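Local coordinates for beta-catenin homolog sys-1 (Caenorhabditis elegans, PDB 3C2G), which acts as a transcription coregulator in the Wnt signaling asymmetry pathway, directly binding the TCF transcription factor POP-1 to activate or repress target genes, at residues Trp14-Arg23 with Asn56-Val67; Leu169-Phe177 with Ile190-Ile198. All coordinates share one frame; numbering follows the deposited sequence.

Interaction 1: Trp14-Arg23 with Asn56-Val67; sequences WFNTPDPMQR and NIIYDGLKPQPV
Trp14 and Asp60 each set their CG opposite the backbone N (chi1 178° and -174°), and these rotations bring the indole NE1 to the carboxylate across the contact. Trp14 NE1 donates almost straight to Asp60 OD2 at 2.7 Å, close to the indole plane, and on the anti side of the carboxylate but 33° out of that group's plane. The same oxygen accepts from Arg23 NH1 at 2.8 Å, a salt bridge that meets OD2 almost end-on along its C-O bond but is less straight and tilted out of the guanidinium plane. Two donors thus grip OD2, and the positive charge probably favours the ionised carboxylate. Over one face of the indole, Ile57 CG2 lies 3.6 Å from the centroid of the Trp14 six-membered ring, a CH-pi contact; the Arg23 guanidinium lies over the opposite face, displaced toward the rim. Thr17 O fixes that guanidinium, accepting from Arg23 NE in its plane. With an alanine in place of Trp14, Asp60 OD2 would probably keep Arg23 alone of its two donors, and Ile57 CG2 and the guanidinium would lose the ring between them. Phe15 CE1 lies 3.7 Å from Asp60 CG, and the Gln65 amide lies beside Arg23 CD. The contact joins the loop after helix 3-13 and the first turn of helix 20-37 to the end of helix 47-62 and the loop beyond, while Tyr73 of helix 71-90 touches Arg23 and Gln65.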
loop_
_atom_site.group_PDB
_atom_site.type_symbol
_atom_site.label_atom_id
_atom_site.label_comp_id
_atom_site.label_asym_id
_atom_site.label_seq_id
_atom_site.Cartn_x
_atom_site.Cartn_y
_atom_site.Cartn_z
ATOM N N TRP A 14 -4.352 -44.149 30.873
ATOM C CA TRP A 14 -3.191 -43.582 30.179
ATOM C C TRP A 14 -1.989 -43.355 31.096
ATOM O O TRP A 14 -0.881 -43.834 30.815
ATOM C CB TRP A 14 -3.543 -42.279 29.448
ATOM C CG TRP A 14 -2.339 -41.675 28.774
ATOM C CD1 TRP A 14 -1.436 -40.814 29.328
ATOM C CD2 TRP A 14 -1.885 -41.926 27.433
ATOM N NE1 TRP A 14 -0.457 -40.504 28.414
ATOM C CE2 TRP A 14 -0.710 -41.165 27.241
ATOM C CE3 TRP A 14 -2.368 -42.706 26.370
ATOM C CZ2 TRP A 14 -0.001 -41.168 26.033
ATOM C CZ3 TRP A 14 -1.664 -42.709 25.166
ATOM C CH2 TRP A 14 -0.493 -41.943 25.008
ATOM N N PHE A 15 -2.209 -42.632 32.190
ATOM C CA PHE A 15 -1.100 -42.169 33.012
ATOM C C PHE A 15 -0.420 -43.235 33.858
ATOM O O PHE A 15 0.690 -43.034 34.323
ATOM C CB PHE A 15 -1.521 -40.966 33.842
ATOM C CG PHE A 15 -1.670 -39.715 33.032
ATOM C CD1 PHE A 15 -0.548 -38.972 32.665
ATOM C CD2 PHE A 15 -2.921 -39.292 32.609
ATOM C CE1 PHE A 15 -0.676 -37.817 31.907
ATOM C CE2 PHE A 15 -3.059 -38.122 31.857
ATOM C CZ PHE A 15 -1.937 -37.389 31.495
ATOM N N ASN A 16 -1.075 -44.369 34.047
ATOM C CA ASN A 16 -0.451 -45.469 34.761
ATOM C C ASN A 16 -0.072 -46.653 33.854
ATOM O O ASN A 16 0.275 -47.737 34.337
ATOM C CB ASN A 16 -1.315 -45.884 35.955
ATOM C CG ASN A 16 -1.293 -44.840 37.080
ATOM O OD1 ASN A 16 -0.225 -44.365 37.492
ATOM N ND2 ASN A 16 -2.477 -44.487 37.585
ATOM N N THR A 17 -0.121 -46.420 32.539
ATOM C CA THR A 17 0.308 -47.401 31.542
ATOM C C THR A 17 1.514 -46.877 30.748
ATOM O O THR A 17 1.350 -46.330 29.657
ATOM C CB THR A 17 -0.830 -47.749 30.559
ATOM O OG1 THR A 17 -2.091 -47.718 31.234
ATOM C CG2 THR A 17 -0.612 -49.122 29.955
ATOM N N PRO A 18 2.734 -47.065 31.281
ATOM C CA PRO A 18 3.922 -46.461 30.673
ATOM C C PRO A 18 4.460 -47.217 29.452
ATOM O O PRO A 18 5.339 -46.700 28.755
ATOM C CB PRO A 18 4.940 -46.508 31.811
ATOM C CG PRO A 18 4.586 -47.761 32.541
ATOM C CD PRO A 18 3.076 -47.865 32.471
ATOM N N ASP A 19 3.940 -48.423 29.208
ATOM C CA ASP A 19 4.366 -49.259 28.081
ATOM C C ASP A 19 4.067 -48.618 26.720
ATOM O O ASP A 19 2.905 -48.338 26.396
ATOM C CB ASP A 19 3.732 -50.655 28.156
ATOM C CG ASP A 19 3.999 -51.486 26.907
ATOM O OD1 ASP A 19 5.143 -51.966 26.731
ATOM O OD2 ASP A 19 3.067 -51.650 26.093
ATOM N N PRO A 20 5.122 -48.412 25.913
ATOM C CA PRO A 20 5.058 -47.729 24.618
ATOM C C PRO A 20 4.048 -48.337 23.651
ATOM O O PRO A 20 3.253 -47.611 23.063
ATOM C CB PRO A 20 6.476 -47.896 24.073
ATOM C CG PRO A 20 7.322 -48.014 25.301
ATOM C CD PRO A 20 6.494 -48.845 26.229
HETATM N N MSE A 21 4.065 -49.657 23.504
HETATM C CA MSE A 21 3.196 -50.316 22.535
HETATM C C MSE A 21 1.724 -50.211 22.918
HETATM O O MSE A 21 0.862 -50.118 22.047
HETATM C CB MSE A 21 3.605 -51.774 22.325
HETATM C CG MSE A 21 3.488 -52.238 20.871
HETATM SE SE MSE A 21 4.365 -51.025 19.566
HETATM C CE MSE A 21 6.193 -51.005 20.293
ATOM N N GLN A 22 1.447 -50.214 24.220
ATOM C CA GLN A 22 0.082 -50.045 24.702
ATOM C C GLN A 22 -0.375 -48.591 24.531
ATOM O O GLN A 22 -1.544 -48.331 24.230
ATOM C CB GLN A 22 -0.051 -50.506 26.160
ATOM N N ARG A 23 0.559 -47.656 24.705
ATOM C CA ARG A 23 0.280 -46.234 24.519
ATOM C C ARG A 23 -0.156 -45.908 23.098
ATOM O O ARG A 23 -1.075 -45.117 22.893
ATOM C CB ARG A 23 1.482 -45.388 24.920
ATOM C CG ARG A 23 1.766 -45.449 26.395
ATOM C CD ARG A 23 2.519 -44.259 26.879
ATOM N NE ARG A 23 2.107 -43.961 28.242
ATOM C CZ ARG A 23 2.277 -42.790 28.846
ATOM N NH1 ARG A 23 2.858 -41.779 28.202
ATOM N NH2 ARG A 23 1.854 -42.635 30.095
ATOM N N ASN A 56 -4.535 -33.148 27.757
ATOM C CA ASN A 56 -3.471 -33.528 28.670
ATOM C C ASN A 56 -2.780 -34.808 28.237
ATOM O O ASN A 56 -1.587 -34.973 28.489
ATOM C CB ASN A 56 -3.983 -33.621 30.107
ATOM C CG ASN A 56 -4.099 -32.256 30.772
ATOM O OD1 ASN A 56 -3.636 -31.238 30.236
ATOM N ND2 ASN A 56 -4.703 -32.230 31.954
ATOM N N ILE A 57 -3.517 -35.689 27.562
ATOM C CA ILE A 57 -2.922 -36.896 26.987
ATOM C C ILE A 57 -2.101 -36.578 25.726
ATOM O O ILE A 57 -0.974 -37.073 25.560
ATOM C CB ILE A 57 -3.979 -38.008 26.703
ATOM C CG1 ILE A 57 -4.529 -38.570 28.021
ATOM C CG2 ILE A 57 -3.363 -39.141 25.901
ATOM C CD1 ILE A 57 -5.688 -39.557 27.850
ATOM N N ILE A 58 -2.664 -35.763 24.837
ATOM C CA ILE A 58 -1.912 -35.299 23.672
ATOM C C ILE A 58 -0.540 -34.765 24.103
ATOM O O ILE A 58 0.510 -35.218 23.605
ATOM C CB ILE A 58 -2.704 -34.256 22.861
ATOM C CG1 ILE A 58 -3.861 -34.948 22.131
ATOM C CG2 ILE A 58 -1.779 -33.541 21.884
ATOM C CD1 ILE A 58 -4.911 -34.022 21.625
ATOM N N TYR A 59 -0.554 -33.846 25.063
ATOM C CA TYR A 59 0.676 -33.268 25.596
ATOM C C TYR A 59 1.625 -34.342 26.140
ATOM O O TYR A 59 2.793 -34.414 25.745
ATOM C CB TYR A 59 0.331 -32.244 26.672
ATOM C CG TYR A 59 1.503 -31.504 27.279
ATOM C CD1 TYR A 59 2.713 -31.382 26.592
ATOM C CD2 TYR A 59 1.390 -30.895 28.533
ATOM C CE1 TYR A 59 3.774 -30.703 27.142
ATOM C CE2 TYR A 59 2.444 -30.192 29.083
ATOM C CZ TYR A 59 3.634 -30.101 28.383
ATOM O OH TYR A 59 4.709 -29.426 28.920
ATOM N N ASP A 60 1.114 -35.194 27.023
ATOM C CA ASP A 60 1.922 -36.263 27.593
ATOM C C ASP A 60 2.533 -37.211 26.549
ATOM O O ASP A 60 3.699 -37.590 26.662
ATOM C CB ASP A 60 1.125 -37.060 28.630
ATOM C CG ASP A 60 1.985 -38.069 29.340
ATOM O OD1 ASP A 60 2.762 -37.645 30.231
ATOM O OD2 ASP A 60 1.916 -39.269 28.971
ATOM N N GLY A 61 1.749 -37.589 25.545
ATOM C CA GLY A 61 2.228 -38.467 24.467
ATOM C C GLY A 61 3.379 -37.903 23.632
ATOM O O GLY A 61 4.207 -38.652 23.116
ATOM N N LEU A 62 3.442 -36.579 23.517
ATOM C CA LEU A 62 4.495 -35.930 22.741
ATOM C C LEU A 62 5.818 -35.855 23.487
ATOM O O LEU A 62 6.855 -35.680 22.870
ATOM C CB LEU A 62 4.048 -34.541 22.266
ATOM C CG LEU A 62 2.828 -34.550 21.335
ATOM C CD1 LEU A 62 2.288 -33.155 21.081
ATOM C CD2 LEU A 62 3.144 -35.241 20.025
ATOM N N LYS A 63 5.783 -35.992 24.809
ATOM C CA LYS A 63 7.005 -35.966 25.620
ATOM C C LYS A 63 7.895 -37.170 25.329
ATOM O O LYS A 63 7.387 -38.255 25.031
ATOM C CB LYS A 63 6.674 -35.908 27.111
ATOM C CG LYS A 63 6.138 -34.572 27.548
ATOM C CD LYS A 63 5.905 -34.500 29.039
ATOM C CE LYS A 63 4.962 -33.361 29.355
ATOM N NZ LYS A 63 5.006 -32.962 30.784
ATOM N N PRO A 64 9.228 -36.979 25.389
ATOM C CA PRO A 64 10.145 -38.104 25.178
ATOM C C PRO A 64 10.018 -39.143 26.279
ATOM O O PRO A 64 9.883 -38.789 27.451
ATOM C CB PRO A 64 11.533 -37.454 25.230
ATOM C CG PRO A 64 11.338 -36.161 25.969
ATOM C CD PRO A 64 9.947 -35.712 25.632
ATOM N N GLN A 65 10.031 -40.413 25.887
ATOM C CA GLN A 65 10.047 -41.522 26.834
ATOM C C GLN A 65 11.489 -42.045 26.952
ATOM O O GLN A 65 12.129 -42.308 25.930
ATOM C CB GLN A 65 9.100 -42.630 26.373
ATOM C CG GLN A 65 7.756 -42.129 25.860
ATOM C CD GLN A 65 6.698 -43.224 25.798
ATOM O OE1 GLN A 65 6.610 -44.071 26.695
ATOM N NE2 GLN A 65 5.880 -43.207 24.742
ATOM N N PRO A 66 12.003 -42.184 28.195
ATOM C CA PRO A 66 13.397 -42.577 28.492
ATOM C C PRO A 66 13.903 -43.830 27.754
ATOM O O PRO A 66 15.076 -43.876 27.365
ATOM C CB PRO A 66 13.389 -42.811 30.013
ATOM C CG PRO A 66 11.930 -42.845 30.417
ATOM C CD PRO A 66 11.234 -41.964 29.433
ATOM N N VAL A 67 13.035 -44.831 27.579
ATOM C CA VAL A 67 13.333 -45.989 26.724
ATOM C C VAL A 67 13.533 -45.566 25.274
ATOM O O VAL A 67 12.661 -44.921 24.684
ATOM C CB VAL A 67 12.213 -47.068 26.758
ATOM C CG1 VAL A 67 12.538 -48.156 27.773
ATOM C CG2 VAL A 67 10.835 -46.444 27.018
#

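Interaction 2: Leu169-Phe177 with Ile190-Ile198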
loop_
_atom_site.group_PDB
_atom_site.type_symbol
_atom_site.label_atom_id
_atom_site.label_comp_id
_atom_site.label_asym_id
_atom_site.label_seq_id
_atom_site.Cartn_x
_atom_site.Cartn_y
_atom_site.Cartn_z
ATOM N N LEU A 169 10.982 -20.756 18.015
ATOM C CA LEU A 169 10.011 -20.762 16.939
ATOM C C LEU A 169 10.375 -19.838 15.754
ATOM O O LEU A 169 10.201 -20.226 14.594
ATOM C CB LEU A 169 8.605 -20.474 17.470
ATOM C CG LEU A 169 7.456 -20.363 16.462
ATOM C CD1 LEU A 169 7.372 -21.553 15.514
ATOM C CD2 LEU A 169 6.152 -20.205 17.200
ATOM N N VAL A 170 10.876 -18.638 16.032
ATOM C CA VAL A 170 11.185 -17.712 14.942
ATOM C C VAL A 170 12.429 -18.183 14.188
ATOM O O VAL A 170 12.487 -18.110 12.952
ATOM C CB VAL A 170 11.255 -16.221 15.387
ATOM C CG1 VAL A 170 9.876 -15.725 15.780
ATOM C CG2 VAL A 170 12.234 -16.005 16.533
ATOM N N GLY A 171 13.392 -18.714 14.942
ATOM C CA GLY A 171 14.524 -19.449 14.377
ATOM C C GLY A 171 14.061 -20.566 13.456
ATOM O O GLY A 171 14.462 -20.628 12.290
ATOM N N THR A 172 13.187 -21.430 13.962
ATOM C CA THR A 172 12.740 -22.578 13.195
ATOM C C THR A 172 12.079 -22.149 11.883
ATOM O O THR A 172 12.398 -22.701 10.832
ATOM C CB THR A 172 11.834 -23.523 14.040
ATOM O OG1 THR A 172 12.654 -24.258 14.960
ATOM C CG2 THR A 172 11.074 -24.524 13.157
ATOM N N LEU A 173 11.187 -21.162 11.947
ATOM C CA LEU A 173 10.480 -20.686 10.758
ATOM C C LEU A 173 11.451 -20.064 9.751
ATOM O O LEU A 173 11.299 -20.260 8.538
ATOM C CB LEU A 173 9.390 -19.667 11.113
ATOM C CG LEU A 173 8.158 -20.060 11.943
ATOM C CD1 LEU A 173 7.401 -18.807 12.332
ATOM C CD2 LEU A 173 7.216 -21.052 11.235
ATOM N N SER A 174 12.447 -19.331 10.261
ATOM C CA SER A 174 13.404 -18.622 9.421
ATOM C C SER A 174 14.296 -19.561 8.650
ATOM O O SER A 174 14.786 -19.201 7.581
ATOM C CB SER A 174 14.283 -17.691 10.252
ATOM O OG SER A 174 13.521 -16.607 10.734
ATOM N N GLU A 175 14.531 -20.751 9.193
ATOM C CA GLU A 175 15.417 -21.703 8.536
ATOM C C GLU A 175 14.848 -22.092 7.164
ATOM O O GLU A 175 15.591 -22.462 6.264
ATOM C CB GLU A 175 15.687 -22.924 9.428
ATOM C CG GLU A 175 16.885 -23.781 8.968
ATOM C CD GLU A 175 17.220 -24.963 9.897
ATOM O OE1 GLU A 175 16.912 -24.892 11.119
ATOM O OE2 GLU A 175 17.809 -25.962 9.401
ATOM N N TYR A 176 13.536 -21.969 6.994
ATOM C CA TYR A 176 12.922 -22.225 5.703
ATOM C C TYR A 176 13.244 -21.145 4.671
ATOM O O TYR A 176 13.032 -21.343 3.477
ATOM C CB TYR A 176 11.412 -22.367 5.818
ATOM C CG TYR A 176 10.922 -23.659 6.427
ATOM C CD1 TYR A 176 10.466 -24.698 5.618
ATOM C CD2 TYR A 176 10.864 -23.829 7.814
ATOM C CE1 TYR A 176 9.969 -25.868 6.166
ATOM C CE2 TYR A 176 10.396 -24.995 8.365
ATOM C CZ TYR A 176 9.943 -26.017 7.538
ATOM O OH TYR A 176 9.452 -27.190 8.084
ATOM N N PHE A 177 13.761 -20.012 5.127
ATOM C CA PHE A 177 14.120 -18.939 4.212
ATOM C C PHE A 177 15.618 -18.885 3.930
ATOM O O PHE A 177 16.114 -17.918 3.332
ATOM C CB PHE A 177 13.588 -17.596 4.714
ATOM C CG PHE A 177 12.085 -17.505 4.734
ATOM C CD1 PHE A 177 11.312 -18.197 3.809
ATOM C CD2 PHE A 177 11.442 -16.698 5.666
ATOM C CE1 PHE A 177 9.929 -18.113 3.825
ATOM C CE2 PHE A 177 10.055 -16.596 5.684
ATOM C CZ PHE A 177 9.295 -17.314 4.754
ATOM N N ILE A 190 3.855 -21.251 6.796
ATOM C CA ILE A 190 4.979 -20.458 7.279
ATOM C C ILE A 190 4.719 -18.958 7.101
ATOM O O ILE A 190 5.095 -18.161 7.956
ATOM C CB ILE A 190 6.294 -20.877 6.604
ATOM C CG1 ILE A 190 6.765 -22.201 7.206
ATOM C CG2 ILE A 190 7.373 -19.837 6.810
ATOM C CD1 ILE A 190 7.514 -23.074 6.245
ATOM N N PHE A 191 4.042 -18.586 6.017
ATOM C CA PHE A 191 3.668 -17.194 5.812
ATOM C C PHE A 191 2.559 -16.755 6.746
ATOM O O PHE A 191 2.642 -15.689 7.349
ATOM C CB PHE A 191 3.301 -16.930 4.345
ATOM C CG PHE A 191 4.474 -17.050 3.413
ATOM C CD1 PHE A 191 5.388 -16.010 3.295
ATOM C CD2 PHE A 191 4.682 -18.220 2.680
ATOM C CE1 PHE A 191 6.488 -16.116 2.439
ATOM C CE2 PHE A 191 5.775 -18.345 1.829
ATOM C CZ PHE A 191 6.685 -17.293 1.703
ATOM N N ILE A 192 1.522 -17.577 6.866
ATOM C CA ILE A 192 0.398 -17.299 7.771
ATOM C C ILE A 192 0.878 -16.975 9.186
ATOM O O ILE A 192 0.438 -15.996 9.776
ATOM C CB ILE A 192 -0.603 -18.475 7.790
ATOM C CG1 ILE A 192 -1.148 -18.743 6.373
ATOM C CG2 ILE A 192 -1.738 -18.211 8.766
ATOM C CD1 ILE A 192 -1.837 -17.534 5.700
ATOM N N ILE A 193 1.822 -17.763 9.690
ATOM C CA ILE A 193 2.357 -17.599 11.034
ATOM C C ILE A 193 3.192 -16.321 11.187
ATOM O O ILE A 193 3.004 -15.572 12.143
ATOM C CB ILE A 193 3.183 -18.842 11.465
ATOM C CG1 ILE A 193 2.292 -20.086 11.480
ATOM C CG2 ILE A 193 3.816 -18.621 12.827
ATOM C CD1 ILE A 193 3.028 -21.378 11.295
ATOM N N PHE A 194 4.118 -16.082 10.261
ATOM C CA PHE A 194 4.855 -14.816 10.214
ATOM C C PHE A 194 3.905 -13.624 10.177
ATOM O O PHE A 194 4.030 -12.701 10.971
ATOM C CB PHE A 194 5.812 -14.763 9.026
ATOM C CG PHE A 194 7.185 -15.260 9.341
ATOM C CD1 PHE A 194 7.940 -14.662 10.350
ATOM C CD2 PHE A 194 7.733 -16.316 8.636
ATOM C CE1 PHE A 194 9.217 -15.118 10.666
ATOM C CE2 PHE A 194 9.014 -16.781 8.941
ATOM C CZ PHE A 194 9.757 -16.178 9.960
ATOM N N ARG A 195 2.927 -13.667 9.291
ATOM C CA ARG A 195 1.963 -12.589 9.221
ATOM C C ARG A 195 1.320 -12.366 10.583
ATOM O O ARG A 195 1.154 -11.229 11.019
ATOM C CB ARG A 195 0.900 -12.895 8.170
ATOM C CG ARG A 195 -0.144 -11.806 8.001
ATOM C CD ARG A 195 -1.166 -12.181 6.935
ATOM N NE ARG A 195 -2.112 -11.097 6.693
ATOM C CZ ARG A 195 -1.948 -10.150 5.774
ATOM N NH1 ARG A 195 -0.869 -10.149 5.000
ATOM N NH2 ARG A 195 -2.864 -9.201 5.628
ATOM N N PHE A 196 0.989 -13.463 11.258
ATOM C CA PHE A 196 0.229 -13.439 12.488
ATOM C C PHE A 196 1.011 -12.866 13.671
ATOM O O PHE A 196 0.470 -12.072 14.430
ATOM C CB PHE A 196 -0.295 -14.858 12.783
ATOM C CG PHE A 196 -1.070 -14.978 14.070
ATOM C CD1 PHE A 196 -2.365 -14.471 14.173
ATOM C CD2 PHE A 196 -0.504 -15.611 15.175
ATOM C CE1 PHE A 196 -3.085 -14.577 15.365
ATOM C CE2 PHE A 196 -1.220 -15.738 16.370
ATOM C CZ PHE A 196 -2.515 -15.214 16.464
ATOM N N ILE A 197 2.270 -13.254 13.828
ATOM C CA ILE A 197 3.063 -12.785 14.960
ATOM C C ILE A 197 3.601 -11.368 14.749
ATOM O O ILE A 197 3.919 -10.660 15.707
ATOM C CB ILE A 197 4.242 -13.746 15.314
ATOM C CG1 ILE A 197 5.258 -13.820 14.178
ATOM C CG2 ILE A 197 3.735 -15.143 15.693
ATOM C CD1 ILE A 197 6.493 -14.626 14.519
ATOM N N ILE A 198 3.705 -10.968 13.487
ATOM C CA ILE A 198 4.227 -9.663 13.104
ATOM C C ILE A 198 3.150 -8.602 13.253
ATOM O O ILE A 198 3.444 -7.448 13.517
ATOM C CB ILE A 198 4.735 -9.703 11.647
ATOM C CG1 ILE A 198 6.161 -10.240 11.602
ATOM C CG2 ILE A 198 4.657 -8.354 10.980
ATOM C CD1 ILE A 198 6.581 -10.722 10.216
#
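Leu173 and Phe177 meet Ile190, Phe194 and their neighbours in the interior of the armadillo domain, a superhelical stack of helices in which this pair, 169-174 and 190-198, runs roughly antiparallel. The axes of these two short segments come within 11.0 Å at a crossing angle of -141°, and the space between them is filled by hydrocarbon and aromatic side chains.

Aliphatic contacts come first. Leu173 reaches into the facing helix with both methyls: CD1 meets Ile193 CG2 at 3.6 Å, the two side chains crossing at about a right angle, while CD2 lies against Ile190 CG1. One helical turn earlier, Val170 CG1 touches Ile197 CD1.

Two CH-pi contacts follow. Leu173 CD1 sits over the centre of the Phe194 ring, 4.2 Å from its centroid. Ile190 CD1 approaches a face of the Tyr176 ring, 3.5 Å from the centroid and displaced toward the rim. With Ile190 CG1 turned opposite its carbonyl carbon (chi1 -75°), CD1 extends to Tyr176 while CG2, anti to the backbone N, rests on Phe177 CZ at 3.8 Å. The Tyr176 hydroxyl is bonded beyond the pair, to Ile123 O and Gln128 NE2.

The third kind is aromatic. Phe177, Phe191 and Phe194 form a cluster: the Phe177 and Phe194 rings are nearly parallel, 21° between planes, but slid so far apart that they barely overlap, Phe177 CE2 meeting Phe194 CE2 at 3.4 Å, whereas Phe191 meets Phe177 obliquely. Phe208 of helix 202-210 adds an edge-to-face partner to Phe194.

Polar atoms take a small share. Ser174 OG donates back to Val170 O at 2.9 Å, reaching it from the face opposite Ser174 N, and the same hydroxyl oxygen lies at the edge of the Phe194 ring, 3.9 Å from Phe194 CZ.

Interactions 1 and 2 follow one another along the chain, the first closing before the second opens, and illustrate two ways in which a helical repeat protein can hold its parts together. Their centres are about 30 Å apart and their nearest atoms about 14 Å apart, so they do not touch. Interaction 1 lies about 50 Å from the centre of the chain, near the N-terminal end, and combines a salt bridge, partly shielded from solvent, with an aromatic ring; interaction 2, about 22 Å from that centre, is buried and almost wholly apolar. Both lie on the same side of the chain's centre, within the helical framework of a protein that binds POP-1.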